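Local coordinates for protein Non-reducing end alpha-L-arabinofuranosidase BoGH43B (Bacteroides ovatus, PDB 5JOZ) that removes terminal non-reducing alpha-L-arabinofuranosyl residues from the side branches of xyloglucan, turning 'S' units into 'X' units during polysaccharide breakdown by Bacteroides ovatus, at residues L343-G347 with P358-G362; A372-F378 with A496-D502; A387-V391 with I437-T441; H398-L402 with Y447-I451. Residues are numbered along the deposited sequence.

Contact 1: L343-G347 with P358-G362; sequences LRLKG and PSFIG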
loop_
_atom_site.group_PDB
_atom_site.type_symbol
_atom_site.label_atom_id
_atom_site.label_comp_id
_atom_site.label_asym_id
_atom_site.label_seq_id
_atom_site.Cartn_x
_atom_site.Cartn_y
_atom_site.Cartn_z
ATOM N N LEU A 343 -23.649 4.582 3.846
ATOM C CA LEU A 343 -22.668 4.076 4.812
ATOM C C LEU A 343 -22.842 4.851 6.114
ATOM O O LEU A 343 -22.596 6.063 6.154
ATOM C CB LEU A 343 -21.236 4.225 4.307
ATOM C CG LEU A 343 -20.157 3.790 5.309
ATOM C CD1 LEU A 343 -20.226 2.320 5.709
ATOM C CD2 LEU A 343 -18.810 4.122 4.718
ATOM N N ARG A 344 -23.269 4.148 7.163
ATOM C CA ARG A 344 -23.439 4.732 8.491
ATOM C C ARG A 344 -22.154 4.565 9.290
ATOM O O ARG A 344 -21.717 3.440 9.545
ATOM C CB ARG A 344 -24.592 4.055 9.218
ATOM C CG ARG A 344 -24.832 4.563 10.631
ATOM C CD ARG A 344 -26.266 4.347 11.098
ATOM N NE ARG A 344 -27.208 5.257 10.436
ATOM C CZ ARG A 344 -28.525 5.250 10.616
ATOM N NH1 ARG A 344 -29.097 4.376 11.436
ATOM N NH2 ARG A 344 -29.285 6.122 9.968
ATOM N N LEU A 345 -21.568 5.691 9.683
ATOM C CA LEU A 345 -20.350 5.728 10.492
ATOM C C LEU A 345 -20.700 6.229 11.889
ATOM O O LEU A 345 -21.270 7.311 12.043
ATOM C CB LEU A 345 -19.317 6.641 9.818
ATOM C CG LEU A 345 -17.845 6.315 10.050
ATOM C CD1 LEU A 345 -17.513 4.903 9.599
ATOM C CD2 LEU A 345 -16.985 7.337 9.327
ATOM N N LYS A 346 -20.416 5.407 12.894
ATOM C CA LYS A 346 -20.637 5.762 14.299
ATOM C C LYS A 346 -19.304 6.148 14.942
ATOM O O LYS A 346 -18.455 5.296 15.209
ATOM C CB LYS A 346 -21.223 4.588 15.073
ATOM C CG LYS A 346 -22.592 4.124 14.633
ATOM C CD LYS A 346 -23.232 3.303 15.746
ATOM C CE LYS A 346 -24.690 2.973 15.468
ATOM N NZ LYS A 346 -24.837 1.895 14.459
ATOM N N GLY A 347 -19.124 7.428 15.205
ATOM C CA GLY A 347 -17.913 7.892 15.845
ATOM C C GLY A 347 -17.889 7.476 17.297
ATOM O O GLY A 347 -18.862 7.697 18.009
ATOM N N PRO A 358 -9.920 3.835 15.050
ATOM C CA PRO A 358 -10.936 4.877 14.975
ATOM C C PRO A 358 -11.942 4.619 13.853
ATOM O O PRO A 358 -11.634 3.901 12.906
ATOM C CB PRO A 358 -10.125 6.144 14.688
ATOM C CG PRO A 358 -8.857 5.684 14.082
ATOM C CD PRO A 358 -8.637 4.261 14.457
ATOM N N SER A 359 -13.134 5.195 13.967
ATOM C CA SER A 359 -14.156 5.077 12.928
ATOM C C SER A 359 -13.747 5.871 11.655
ATOM O O SER A 359 -14.210 6.987 11.393
ATOM C CB SER A 359 -15.520 5.525 13.467
ATOM O OG SER A 359 -15.806 4.894 14.713
ATOM N N PHE A 360 -12.858 5.258 10.889
ATOM C CA PHE A 360 -12.277 5.836 9.687
ATOM C C PHE A 360 -12.379 4.779 8.603
ATOM O O PHE A 360 -12.096 3.607 8.858
ATOM C CB PHE A 360 -10.803 6.197 9.929
ATOM C CG PHE A 360 -10.053 6.608 8.682
ATOM C CD1 PHE A 360 -9.474 5.650 7.846
ATOM C CD2 PHE A 360 -9.899 7.946 8.363
ATOM C CE1 PHE A 360 -8.784 6.024 6.715
ATOM C CE2 PHE A 360 -9.208 8.331 7.229
ATOM C CZ PHE A 360 -8.651 7.369 6.404
ATOM N N ILE A 361 -12.807 5.193 7.417
ATOM C CA ILE A 361 -12.851 4.327 6.241
ATOM C C ILE A 361 -12.366 5.162 5.063
ATOM O O ILE A 361 -12.981 6.175 4.699
ATOM C CB ILE A 361 -14.267 3.774 5.964
ATOM C CG1 ILE A 361 -14.823 3.098 7.238
ATOM C CG2 ILE A 361 -14.245 2.785 4.789
ATOM C CD1 ILE A 361 -16.128 2.338 7.075
ATOM N N GLY A 362 -11.252 4.750 4.476
ATOM C CA GLY A 362 -10.628 5.555 3.440
ATOM C C GLY A 362 -10.022 4.764 2.316
ATOM O O GLY A 362 -10.071 3.532 2.295
#
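Ile361 reaches its delta methyl between two leucines of the facing strand: its CD1 lies 4.0 Å from Leu343 CD2 and 3.9 Å from Leu345 CD1. Because strand residues alternate in direction, Leu343 and Leu345 both point toward the 358-362 segment while Arg344 between them turns to other business, a salt bridge with Asp497. The strand axes come no nearer than 8.9 Å, at 144° to each other, a spacing filled by side chains. At one end the gap narrows. Ser359 is the centre of an inverse gamma turn; Leu345 CD2 lies 3.5 Å from Ser359 O, and Ser359 OG donates a 2.7 Å hydrogen bond to Lys346 O. This one polar tie closes the edge of an otherwise apolar interface, to which Met483 and Trp334 add further bulk. Two strands from different antiparallel sheets, meeting through alternate side chains, are the signature of a beta-sandwich, here the concanavalin A-like C-terminal domain of this GH43 enzyme.

Contact 2: A372-F378 with A496-D502; sequences ASAKVNF and ADFDWFD. With CA (calcium ion), chain C.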
loop_
_atom_site.group_PDB
_atom_site.type_symbol
_atom_site.label_atom_id
_atom_site.label_comp_id
_atom_site.label_asym_id
_atom_site.label_seq_id
_atom_site.Cartn_x
_atom_site.Cartn_y
_atom_site.Cartn_z
ATOM N N ALA A 372 -12.460 14.557 -4.615
ATOM C CA ALA A 372 -13.100 13.593 -3.736
ATOM C C ALA A 372 -14.188 14.342 -3.017
ATOM O O ALA A 372 -13.921 15.405 -2.463
ATOM C CB ALA A 372 -12.097 13.059 -2.736
ATOM N N SER A 373 -15.406 13.811 -3.023
ATOM C CA SER A 373 -16.497 14.443 -2.286
ATOM C C SER A 373 -17.488 13.419 -1.772
ATOM O O SER A 373 -17.583 12.321 -2.298
ATOM C CB SER A 373 -17.217 15.471 -3.156
ATOM O OG SER A 373 -17.728 14.874 -4.335
ATOM N N ALA A 374 -18.237 13.821 -0.754
ATOM C CA ALA A 374 -19.176 12.946 -0.083
ATOM C C ALA A 374 -20.351 13.749 0.433
ATOM O O ALA A 374 -20.163 14.789 1.056
ATOM C CB ALA A 374 -18.486 12.235 1.075
ATOM N N LYS A 375 -21.552 13.244 0.190
ATOM C CA LYS A 375 -22.765 13.794 0.774
ATOM C C LYS A 375 -22.971 13.089 2.117
ATOM O O LYS A 375 -23.048 11.856 2.165
ATOM C CB LYS A 375 -23.948 13.540 -0.162
ATOM C CG LYS A 375 -25.266 14.225 0.186
ATOM C CD LYS A 375 -26.439 13.402 -0.345
ATOM C CE LYS A 375 -27.661 14.234 -0.680
ATOM N NZ LYS A 375 -28.791 13.352 -1.108
ATOM N N VAL A 376 -23.076 13.873 3.188
ATOM C CA VAL A 376 -23.161 13.351 4.543
ATOM C C VAL A 376 -24.287 14.026 5.337
ATOM O O VAL A 376 -24.530 15.236 5.219
ATOM C CB VAL A 376 -21.801 13.477 5.277
ATOM C CG1 VAL A 376 -21.341 14.923 5.361
ATOM C CG2 VAL A 376 -21.846 12.836 6.665
ATOM N N ASN A 377 -24.979 13.211 6.121
ATOM C CA ASN A 377 -25.966 13.667 7.081
ATOM C C ASN A 377 -25.343 13.488 8.465
ATOM O O ASN A 377 -25.058 12.355 8.874
ATOM C CB ASN A 377 -27.265 12.848 6.945
ATOM C CG ASN A 377 -28.417 13.412 7.784
ATOM O OD1 ASN A 377 -28.511 14.612 8.017
ATOM N ND2 ASN A 377 -29.294 12.537 8.238
ATOM N N PHE A 378 -25.109 14.587 9.180
ATOM C CA PHE A 378 -24.540 14.506 10.528
ATOM C C PHE A 378 -24.965 15.661 11.412
ATOM O O PHE A 378 -24.606 16.807 11.149
ATOM C CB PHE A 378 -23.002 14.421 10.495
ATOM C CG PHE A 378 -22.383 14.290 11.864
ATOM C CD1 PHE A 378 -22.710 13.216 12.688
ATOM C CD2 PHE A 378 -21.493 15.249 12.349
ATOM C CE1 PHE A 378 -22.158 13.098 13.964
ATOM C CE2 PHE A 378 -20.939 15.134 13.619
ATOM C CZ PHE A 378 -21.266 14.059 14.422
ATOM N N ALA A 496 -23.163 9.353 11.572
ATOM C CA ALA A 496 -22.908 10.138 10.370
ATOM C C ALA A 496 -23.200 9.241 9.167
ATOM O O ALA A 496 -22.558 8.212 9.006
ATOM C CB ALA A 496 -21.472 10.616 10.349
ATOM N N ASP A 497 -24.179 9.625 8.352
ATOM C CA ASP A 497 -24.632 8.822 7.223
ATOM C C ASP A 497 -24.110 9.411 5.925
ATOM O O ASP A 497 -24.427 10.546 5.577
ATOM C CB ASP A 497 -26.160 8.783 7.177
ATOM C CG ASP A 497 -26.768 7.976 8.326
ATOM O OD1 ASP A 497 -26.051 7.230 9.028
ATOM O OD2 ASP A 497 -27.988 8.063 8.524
ATOM N N PHE A 498 -23.301 8.630 5.219
ATOM C CA PHE A 498 -22.728 9.034 3.940
ATOM C C PHE A 498 -23.532 8.382 2.836
ATOM O O PHE A 498 -23.470 7.170 2.660
ATOM C CB PHE A 498 -21.261 8.609 3.858
ATOM C CG PHE A 498 -20.383 9.320 4.842
ATOM C CD1 PHE A 498 -20.325 8.907 6.160
ATOM C CD2 PHE A 498 -19.653 10.427 4.461
ATOM C CE1 PHE A 498 -19.530 9.571 7.072
ATOM C CE2 PHE A 498 -18.847 11.098 5.371
ATOM C CZ PHE A 498 -18.778 10.669 6.673
ATOM N N ASP A 499 -24.289 9.191 2.108
ATOM C CA ASP A 499 -25.143 8.713 1.028
ATOM C C ASP A 499 -24.289 8.245 -0.157
ATOM O O ASP A 499 -24.570 7.215 -0.769
ATOM C CB ASP A 499 -26.095 9.833 0.586
ATOM C CG ASP A 499 -27.245 9.337 -0.269
ATOM O OD1 ASP A 499 -27.370 8.113 -0.504
ATOM O OD2 ASP A 499 -28.040 10.191 -0.711
ATOM N N TRP A 500 -23.258 9.006 -0.486
ATOM C CA TRP A 500 -22.332 8.596 -1.529
ATOM C C TRP A 500 -20.961 9.216 -1.337
ATOM O O TRP A 500 -20.787 10.076 -0.478
ATOM C CB TRP A 500 -22.898 8.915 -2.918
ATOM C CG TRP A 500 -23.463 10.304 -3.111
ATOM C CD1 TRP A 500 -24.784 10.650 -3.133
ATOM C CD2 TRP A 500 -22.730 11.510 -3.345
ATOM N NE1 TRP A 500 -24.919 11.993 -3.354
ATOM C CE2 TRP A 500 -23.676 12.547 -3.500
ATOM C CE3 TRP A 500 -21.368 11.815 -3.461
ATOM C CZ2 TRP A 500 -23.302 13.876 -3.750
ATOM C CZ3 TRP A 500 -20.992 13.139 -3.697
ATOM C CH2 TRP A 500 -21.959 14.154 -3.827
ATOM N N PHE A 501 -20.003 8.734 -2.128
ATOM C CA PHE A 501 -18.609 9.177 -2.102
ATOM C C PHE A 501 -18.068 9.097 -3.530
ATOM O O PHE A 501 -18.007 8.002 -4.099
ATOM C CB PHE A 501 -17.783 8.278 -1.174
ATOM C CG PHE A 501 -16.399 8.797 -0.876
ATOM C CD1 PHE A 501 -15.374 8.709 -1.824
ATOM C CD2 PHE A 501 -16.104 9.348 0.370
ATOM C CE1 PHE A 501 -14.102 9.179 -1.540
ATOM C CE2 PHE A 501 -14.832 9.819 0.658
ATOM C CZ PHE A 501 -13.829 9.739 -0.294
ATOM N N ASP A 502 -17.718 10.260 -4.092
ATOM C CA ASP A 502 -17.111 10.396 -5.411
ATOM C C ASP A 502 -15.606 10.446 -5.286
ATOM O O ASP A 502 -15.076 11.140 -4.431
ATOM C CB ASP A 502 -17.541 11.697 -6.094
ATOM C CG ASP A 502 -18.974 11.670 -6.599
ATOM O OD1 ASP A 502 -19.692 10.642 -6.475
ATOM O OD2 ASP A 502 -19.385 12.713 -7.137
HETATM CA CA CA C . -26.515 6.137 -1.591
HETATM O O HOH W 1 -26.250 7.402 -3.613
HETATM O O HOH W 2 -28.311 4.879 -2.623
#
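Lys375 has the most surface covered by this pairing, 101 Å². Its CB lies over the Trp500 five-membered ring, 3.8 Å from the centroid, a CH-pi contact, while NZ reaches Asp499 OD2 in a 3.3 Å salt bridge. Asp499 O and OD1 also bind the calcium ion, each at 2.4 Å, with two waters, Asp313 and Gly341. The antiparallel strands, neighbours in one sheet of the concanavalin A-like sandwich, accommodate a classic beta bulge: Asp499 (phi/psi -70/-43) and Trp500 both lie opposite Lys375, with Asp499 N bonded to Lys375 O at 2.9 Å and Lys375 N weakly to Trp500 O at 3.3 Å. Regular bonding holds on both sides of the bulge: Asn377 N to Asp497 O at 2.8 Å, and Asp502 N to Ser373 O at 2.7 Å. Ser373 and Trp500, each with 66 Å² covered, meet where Ser373 OG sits at the indole edge, 3.8 Å from Trp500 CZ3. On the reverse face, Val376 CG2 rests over the Phe498 ring, 3.7 Å from its centroid.

Contact 3: A387-V391 with I437-T441; sequences AGLVV and ILSIT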
loop_
_atom_site.group_PDB
_atom_site.type_symbol
_atom_site.label_atom_id
_atom_site.label_comp_id
_atom_site.label_asym_id
_atom_site.label_seq_id
_atom_site.Cartn_x
_atom_site.Cartn_y
_atom_site.Cartn_z
ATOM N N ALA A 387 -17.624 14.667 12.312
ATOM C CA ALA A 387 -17.605 13.689 11.242
ATOM C C ALA A 387 -17.448 14.400 9.908
ATOM O O ALA A 387 -17.901 15.540 9.738
ATOM C CB ALA A 387 -18.881 12.856 11.242
ATOM N N GLY A 388 -16.807 13.724 8.962
ATOM C CA GLY A 388 -16.550 14.300 7.661
ATOM C C GLY A 388 -15.488 13.527 6.928
ATOM O O GLY A 388 -15.462 12.297 7.006
ATOM N N LEU A 389 -14.616 14.258 6.225
ATOM C CA LEU A 389 -13.529 13.689 5.441
ATOM C C LEU A 389 -12.181 14.057 6.017
ATOM O O LEU A 389 -12.013 15.131 6.588
ATOM C CB LEU A 389 -13.594 14.161 3.991
ATOM C CG LEU A 389 -14.901 13.886 3.257
ATOM C CD1 LEU A 389 -14.807 14.370 1.824
ATOM C CD2 LEU A 389 -15.301 12.414 3.324
ATOM N N VAL A 390 -11.217 13.151 5.859
ATOM C CA VAL A 390 -9.864 13.351 6.368
ATOM C C VAL A 390 -8.824 12.991 5.305
ATOM O O VAL A 390 -8.966 11.983 4.601
ATOM C CB VAL A 390 -9.625 12.525 7.655
ATOM C CG1 VAL A 390 -8.168 12.620 8.124
ATOM C CG2 VAL A 390 -10.569 13.012 8.747
ATOM N N VAL A 391 -7.804 13.842 5.197
ATOM C CA VAL A 391 -6.587 13.555 4.463
ATOM C C VAL A 391 -5.628 13.083 5.541
ATOM O O VAL A 391 -5.209 13.872 6.388
ATOM C CB VAL A 391 -6.040 14.816 3.748
ATOM C CG1 VAL A 391 -4.786 14.497 2.960
ATOM C CG2 VAL A 391 -7.099 15.413 2.825
ATOM N N ILE A 437 -22.513 18.470 1.444
ATOM C CA ILE A 437 -21.540 17.895 0.542
ATOM C C ILE A 437 -20.212 18.461 0.957
ATOM O O ILE A 437 -20.012 19.675 0.892
ATOM C CB ILE A 437 -21.809 18.248 -0.929
ATOM C CG1 ILE A 437 -23.159 17.665 -1.364
ATOM C CG2 ILE A 437 -20.661 17.733 -1.805
ATOM C CD1 ILE A 437 -23.596 18.070 -2.759
ATOM N N LEU A 438 -19.322 17.575 1.403
ATOM C CA LEU A 438 -17.961 17.927 1.758
ATOM C C LEU A 438 -17.087 17.514 0.615
ATOM O O LEU A 438 -17.263 16.435 0.066
ATOM C CB LEU A 438 -17.525 17.192 3.015
ATOM C CG LEU A 438 -18.260 17.526 4.303
ATOM C CD1 LEU A 438 -17.673 16.676 5.410
ATOM C CD2 LEU A 438 -18.172 18.999 4.667
ATOM N N SER A 439 -16.120 18.354 0.281
ATOM C CA SER A 439 -15.366 18.202 -0.953
ATOM C C SER A 439 -13.879 18.525 -0.724
ATOM O O SER A 439 -13.543 19.485 -0.029
ATOM C CB SER A 439 -15.998 19.099 -2.018
ATOM O OG SER A 439 -15.820 18.574 -3.312
ATOM N N ILE A 440 -13.002 17.675 -1.259
ATOM C CA ILE A 440 -11.558 17.887 -1.225
ATOM C C ILE A 440 -11.054 17.738 -2.640
ATOM O O ILE A 440 -11.291 16.713 -3.269
ATOM C CB ILE A 440 -10.820 16.850 -0.361
ATOM C CG1 ILE A 440 -11.335 16.891 1.082
ATOM C CG2 ILE A 440 -9.308 17.088 -0.412
ATOM C CD1 ILE A 440 -11.062 15.622 1.844
ATOM N N THR A 441 -10.374 18.766 -3.134
ATOM C CA THR A 441 -9.781 18.741 -4.456
ATOM C C THR A 441 -8.273 18.852 -4.279
ATOM O O THR A 441 -7.792 19.456 -3.309
ATOM C CB THR A 441 -10.325 19.866 -5.365
ATOM O OG1 THR A 441 -9.803 21.131 -4.953
ATOM C CG2 THR A 441 -11.842 19.901 -5.332
#
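A beta-sandwich is held together by side chains that fill one another's gaps, and here the two layers of the concanavalin A-like domain do so without a single hydrogen bond between the segments. The strands run almost parallel, 16° apart, with axes 8.4 Å from each other. Leu389 is the central bump of its strand: it descends into the hollow between Leu438 and Ile440, whose side chains rise from the opposite strand on either side of Ser439, which points away. The end of Leu389 reaches the floor of that hollow, where CD1 comes within 3.7 Å of the backbone oxygen Leu438 O and 4.1 Å of Leu438 CB. Ile440 answers from the other strand, entering the space between Leu389 and Val391; its CD1 lies 3.6 Å from Leu389 CB and 4.1 Å from Val391 CG2. Val390 faces away and meets His398. Just before Leu389 the chain turns a corner at Gly388, and the absence of a side chain there opens a third hollow, occupied by the tip of Leu438. An ideal beta carbon on Gly388 would fall 3.0 Å from that methyl, a clash; as built, Leu438 CD1 stands 3.5 Å from Gly388 CA.

Contact 4: H398-L402 with Y447-I451; sequences HYDLL and YTFEI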
loop_
_atom_site.group_PDB
_atom_site.type_symbol
_atom_site.label_atom_id
_atom_site.label_comp_id
_atom_site.label_asym_id
_atom_site.label_seq_id
_atom_site.Cartn_x
_atom_site.Cartn_y
_atom_site.Cartn_z
ATOM N N HIS A 398 -2.503 15.024 9.537
ATOM C CA HIS A 398 -3.762 14.823 8.831
ATOM C C HIS A 398 -4.575 16.099 8.790
ATOM O O HIS A 398 -4.556 16.875 9.753
ATOM C CB HIS A 398 -4.603 13.734 9.521
ATOM C CG HIS A 398 -4.861 13.993 10.976
ATOM N ND1 HIS A 398 -5.986 14.651 11.426
ATOM C CD2 HIS A 398 -4.142 13.684 12.083
ATOM C CE1 HIS A 398 -5.953 14.738 12.744
ATOM N NE2 HIS A 398 -4.848 14.151 13.168
ATOM N N TYR A 399 -5.305 16.296 7.694
ATOM C CA TYR A 399 -6.192 17.455 7.527
ATOM C C TYR A 399 -7.625 16.988 7.636
ATOM O O TYR A 399 -8.023 16.082 6.917
ATOM C CB TYR A 399 -5.983 18.103 6.165
ATOM C CG TYR A 399 -4.550 18.509 5.858
ATOM C CD1 TYR A 399 -3.776 19.200 6.795
ATOM C CD2 TYR A 399 -3.977 18.227 4.613
ATOM C CE1 TYR A 399 -2.480 19.587 6.511
ATOM C CE2 TYR A 399 -2.675 18.614 4.316
ATOM C CZ TYR A 399 -1.932 19.298 5.261
ATOM O OH TYR A 399 -0.648 19.695 4.969
ATOM N N ASP A 400 -8.407 17.627 8.505
ATOM C CA ASP A 400 -9.751 17.174 8.841
ATOM C C ASP A 400 -10.823 18.140 8.349
ATOM O O ASP A 400 -10.940 19.248 8.867
ATOM C CB ASP A 400 -9.875 17.043 10.363
ATOM C CG ASP A 400 -8.987 15.966 10.949
ATOM O OD1 ASP A 400 -8.416 15.141 10.197
ATOM O OD2 ASP A 400 -8.858 15.939 12.192
ATOM N N LEU A 401 -11.625 17.709 7.382
ATOM C CA LEU A 401 -12.749 18.511 6.907
ATOM C C LEU A 401 -14.022 17.966 7.558
ATOM O O LEU A 401 -14.653 17.044 7.027
ATOM C CB LEU A 401 -12.827 18.496 5.382
ATOM C CG LEU A 401 -14.035 19.194 4.756
ATOM C CD1 LEU A 401 -14.086 20.654 5.157
ATOM C CD2 LEU A 401 -14.011 19.036 3.248
ATOM N N LEU A 402 -14.390 18.542 8.709
ATOM C CA LEU A 402 -15.431 17.975 9.577
ATOM C C LEU A 402 -16.611 18.893 9.841
ATOM O O LEU A 402 -16.480 20.115 9.817
ATOM C CB LEU A 402 -14.825 17.585 10.922
ATOM C CG LEU A 402 -13.555 16.731 10.869
ATOM C CD1 LEU A 402 -12.993 16.512 12.266
ATOM C CD2 LEU A 402 -13.806 15.400 10.177
ATOM N N TYR A 447 -4.049 20.886 -1.468
ATOM C CA TYR A 447 -5.393 20.400 -1.237
ATOM C C TYR A 447 -6.236 21.618 -0.986
ATOM O O TYR A 447 -5.807 22.503 -0.237
ATOM C CB TYR A 447 -5.445 19.544 0.019
ATOM C CG TYR A 447 -4.695 18.252 -0.062
ATOM C CD1 TYR A 447 -5.191 17.190 -0.811
ATOM C CD2 TYR A 447 -3.516 18.063 0.648
ATOM C CE1 TYR A 447 -4.527 15.979 -0.865
ATOM C CE2 TYR A 447 -2.843 16.849 0.601
ATOM C CZ TYR A 447 -3.352 15.817 -0.165
ATOM O OH TYR A 447 -2.684 14.619 -0.233
ATOM N N THR A 448 -7.414 21.665 -1.608
ATOM C CA THR A 448 -8.403 22.709 -1.356
ATOM C C THR A 448 -9.678 22.049 -0.828
ATOM O O THR A 448 -10.108 21.026 -1.354
ATOM C CB THR A 448 -8.680 23.534 -2.624
ATOM O OG1 THR A 448 -7.441 24.054 -3.110
ATOM C CG2 THR A 448 -9.628 24.713 -2.333
ATOM N N PHE A 449 -10.248 22.646 0.222
ATOM C CA PHE A 449 -11.374 22.088 0.981
ATOM C C PHE A 449 -12.628 22.960 0.802
ATOM O O PHE A 449 -12.573 24.172 1.049
ATOM C CB PHE A 449 -11.000 22.027 2.462
ATOM C CG PHE A 449 -9.784 21.204 2.741
ATOM C CD1 PHE A 449 -8.513 21.779 2.735
ATOM C CD2 PHE A 449 -9.901 19.834 3.000
ATOM C CE1 PHE A 449 -7.386 21.005 2.982
ATOM C CE2 PHE A 449 -8.776 19.057 3.254
ATOM C CZ PHE A 449 -7.516 19.638 3.245
ATOM N N GLU A 450 -13.740 22.337 0.393
ATOM C CA GLU A 450 -14.971 23.031 -0.010
ATOM C C GLU A 450 -16.214 22.379 0.611
ATOM O O GLU A 450 -16.216 21.176 0.878
ATOM C CB GLU A 450 -15.119 23.039 -1.544
ATOM C CG GLU A 450 -13.901 23.573 -2.322
ATOM C CD GLU A 450 -12.926 22.499 -2.852
ATOM O OE1 GLU A 450 -12.950 21.329 -2.389
ATOM O OE2 GLU A 450 -12.111 22.834 -3.750
ATOM N N ILE A 451 -17.264 23.182 0.815
ATOM C CA ILE A 451 -18.529 22.726 1.386
ATOM C C ILE A 451 -19.729 23.261 0.599
ATOM O O ILE A 451 -19.663 24.333 -0.005
ATOM C CB ILE A 451 -18.658 23.126 2.878
ATOM C CG1 ILE A 451 -18.681 24.656 3.034
ATOM C CG2 ILE A 451 -17.519 22.509 3.681
ATOM C CD1 ILE A 451 -18.619 25.169 4.452
#
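Ring meets ring at the end of this interface near Tyr399 and Tyr447: Tyr447 CD2 approaches the edge of the Tyr399 ring, lying 3.8 Å from Tyr399 CE2. Aliphatic carbons set against the Phe449 ring form a second group. Phe449 brings CZ to 3.6 Å from Tyr399 CB, and Leu401 CB sits 4.0 Å from Phe449 CD2, so the one phenyl ring serves both inward-pointing residues of the 398-402 strand. The purely aliphatic contact is that of Leu401 CD1 with Ile451 CG2 at 4.2 Å. Leu401 and Phe449, with 79 and 77 Å² covered, account for more than half of the 278 Å² buried here. This is the facing of two sheets in the concanavalin A-like beta-sandwich: the strands point nearly the same way, 12° apart, with axes separated by 8.8 Å, and odd-numbered residues on both turn into the space between. No hydrogen bond joins the two segments; the polar groups find partners beyond them or within their own strand. The hydroxyl of Tyr399 hydrogen-bonds to Ser464 O, that of Tyr447 to Gln365, and Glu450, whose CA-to-CB bond points away, bonds through OE2 to Thr441. On the face of the 398-402 strand turned from the interface, His398 ND1 donates a 2.8 Å hydrogen bond to Asp400 OD1, while Asp400 OD2 forms a salt bridge with Arg415.

All four contacts belong to the C-terminal concanavalin A-like domain and illustrate the two ways a sandwich is built. Contact 2 joins neighbours within one sheet; contacts 1, 3 and 4 bridge that sheet and its partner. Contact 1 closes first along the chain; contacts 3 and 4 are nested inside the long loop closed by contact 2, and their segments alternate, since 389-392 and 397-406 are successive neighbours in one sheet, 436-442 and 446-453 in the other. Their centres are about 5 Å apart, against about 17 Å for contacts 1 and 4. A salt bridge and probable backbone hydrogen bonds join contacts within the sheets, while apolar side chains of contacts 1, 3 and 4 fill the space between; calcium is bound at contact 2.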